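Local coordinates for protein GTP pyrophosphokinase YjbM (Bacillus subtilis, PDB 5DEC) that synthesises the alarmone (p)ppGpp by transferring pyrophosphate from ATP to GTP or GDP, working as an allosterically regulated homotetramer, at residues Ala81-Met86 and Val143-Gln148. Numbering follows the deposited sequence.
Sequences AGLRIM and VLVEIQ
With CG anti to the backbone N (chi1 179°), Glu146 extends its carboxylate from the sheet face it shares with Arg84 and Gln148, both of which set CG anti to the carbonyl carbon and run side by side in the same direction. The Gln148 amide donates NE2-H to Glu146 OE1 (2.9 Å, 168°), keeping the acceptor in its own plane while meeting the carboxylate from above. A water joins OE1 to Leu83 O, so carboxylate and backbone are tied together; OE1 lies 5.4 Å from Arg84 NH2, near enough perhaps to favour the ionised acid. Gln148 OE1 is held by Ser125. Between the parallel strands, the N-H groups of Leu83 and Ile85 meet Glu146 O and Gln148 O nearly along the C=O axis, whereas Glu146 N and Gln148 N approach Ala81 O and Leu83 O from above the carbonyl plane, Gln148 N at 3.0 Å from Leu83 O. On the other face, Leu83 CD1 crosses obliquely onto Val145 CG1 (3.6 Å), and Ile85 CD1 meets Ile147 CG2 (3.7 Å), with Leu100 of helix 90-102 covering both isoleucines. Two adjacent central strands thus place ATP-binding Arg84 and Glu146, the inferred proton acceptor, on one face with Gln148 between them, in the mixed-sheet active site of a RelA/SpoT synthetase.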
loop_
_atom_site.group_PDB
_atom_site.type_symbol
_atom_site.label_atom_id
_atom_site.label_comp_id
_atom_site.label_asym_id
_atom_site.label_seq_id
_atom_site.Cartn_x
_atom_site.Cartn_y
_atom_site.Cartn_z
ATOM N N ALA B 81 19.632 7.267 0.635
ATOM C CA ALA B 81 18.537 6.397 1.047
ATOM C C ALA B 81 18.512 6.315 2.569
ATOM O O ALA B 81 19.563 6.137 3.204
ATOM C CB ALA B 81 18.697 5.020 0.444
ATOM N N GLY B 82 17.332 6.448 3.166
ATOM C CA GLY B 82 17.252 6.395 4.623
ATOM C C GLY B 82 16.009 5.698 5.137
ATOM O O GLY B 82 14.928 5.822 4.561
ATOM N N LEU B 83 16.150 4.959 6.235
ATOM C CA LEU B 83 14.981 4.426 6.919
ATOM C C LEU B 83 14.987 4.884 8.358
ATOM O O LEU B 83 16.036 5.231 8.914
ATOM C CB LEU B 83 14.911 2.901 6.865
ATOM C CG LEU B 83 14.320 2.405 5.543
ATOM C CD1 LEU B 83 15.432 2.204 4.527
ATOM C CD2 LEU B 83 13.484 1.167 5.726
ATOM N N ARG B 84 13.811 4.909 8.964
ATOM C CA ARG B 84 13.746 5.210 10.387
ATOM C C ARG B 84 12.913 4.160 11.052
ATOM O O ARG B 84 11.803 3.843 10.592
ATOM C CB ARG B 84 13.176 6.599 10.642
ATOM C CG ARG B 84 14.051 7.645 9.973
ATOM C CD ARG B 84 13.879 9.041 10.502
ATOM N NE ARG B 84 14.885 9.894 9.877
ATOM C CZ ARG B 84 14.735 11.192 9.645
ATOM N NH1 ARG B 84 13.626 11.812 10.025
ATOM N NH2 ARG B 84 15.717 11.874 9.063
ATOM N N ILE B 85 13.460 3.614 12.130
ATOM C CA ILE B 85 12.767 2.592 12.888
ATOM C C ILE B 85 12.400 3.231 14.228
ATOM O O ILE B 85 13.283 3.692 14.945
ATOM C CB ILE B 85 13.651 1.343 13.108
ATOM C CG1 ILE B 85 14.084 0.734 11.760
ATOM C CG2 ILE B 85 12.908 0.322 13.936
ATOM C CD1 ILE B 85 15.090 -0.455 11.907
ATOM N N MET B 86 11.107 3.261 14.552
ATOM C CA MET B 86 10.634 3.874 15.800
ATOM C C MET B 86 10.274 2.784 16.805
ATOM O O MET B 86 9.560 1.843 16.467
ATOM C CB MET B 86 9.415 4.761 15.545
ATOM C CG MET B 86 9.755 6.239 15.434
ATOM S SD MET B 86 10.929 6.597 14.107
ATOM C CE MET B 86 9.942 6.262 12.665
ATOM N N VAL B 143 24.171 -0.595 -2.629
ATOM C CA VAL B 143 23.815 0.779 -2.274
ATOM C C VAL B 143 23.855 1.006 -0.768
ATOM O O VAL B 143 23.509 0.126 0.032
ATOM C CB VAL B 143 22.422 1.191 -2.824
ATOM C CG1 VAL B 143 22.303 0.839 -4.300
ATOM C CG2 VAL B 143 21.332 0.551 -2.045
ATOM N N LEU B 144 24.319 2.194 -0.399
ATOM C CA LEU B 144 24.389 2.612 0.991
ATOM C C LEU B 144 23.019 3.070 1.427
ATOM O O LEU B 144 22.334 3.790 0.696
ATOM C CB LEU B 144 25.404 3.732 1.175
ATOM C CG LEU B 144 26.844 3.314 0.954
ATOM C CD1 LEU B 144 27.738 4.538 0.856
ATOM C CD2 LEU B 144 27.255 2.408 2.108
ATOM N N VAL B 145 22.603 2.609 2.600
ATOM C CA VAL B 145 21.322 2.993 3.172
ATOM C C VAL B 145 21.532 3.331 4.634
ATOM O O VAL B 145 22.061 2.506 5.388
ATOM C CB VAL B 145 20.274 1.869 3.082
ATOM C CG1 VAL B 145 18.947 2.342 3.641
ATOM C CG2 VAL B 145 20.121 1.367 1.616
ATOM N N GLU B 146 21.127 4.527 5.040
ATOM C CA GLU B 146 21.208 4.886 6.455
ATOM C C GLU B 146 19.972 4.379 7.193
ATOM O O GLU B 146 18.850 4.562 6.734
ATOM C CB GLU B 146 21.319 6.394 6.640
ATOM C CG GLU B 146 21.380 6.802 8.109
ATOM C CD GLU B 146 21.242 8.307 8.289
ATOM O OE1 GLU B 146 20.086 8.785 8.350
ATOM O OE2 GLU B 146 22.276 9.003 8.339
ATOM N N ILE B 147 20.175 3.726 8.329
ATOM C CA ILE B 147 19.049 3.291 9.145
ATOM C C ILE B 147 19.180 3.970 10.512
ATOM O O ILE B 147 20.188 3.797 11.187
ATOM C CB ILE B 147 19.015 1.774 9.362
ATOM C CG1 ILE B 147 18.998 1.012 8.033
ATOM C CG2 ILE B 147 17.793 1.398 10.232
ATOM C CD1 ILE B 147 18.956 -0.493 8.206
ATOM N N GLN B 148 18.194 4.765 10.901
ATOM C CA GLN B 148 18.186 5.336 12.254
ATOM C C GLN B 148 17.188 4.607 13.136
ATOM O O GLN B 148 16.149 4.160 12.659
ATOM C CB GLN B 148 17.851 6.821 12.244
ATOM C CG GLN B 148 18.754 7.684 11.385
ATOM C CD GLN B 148 18.538 9.166 11.670
ATOM O OE1 GLN B 148 18.104 9.540 12.763
ATOM N NE2 GLN B 148 18.783 10.004 10.673
HETATM O O HOH W 1 22.550 6.516 0.697
HETATM O O HOH W 2 17.474 7.671 8.100
#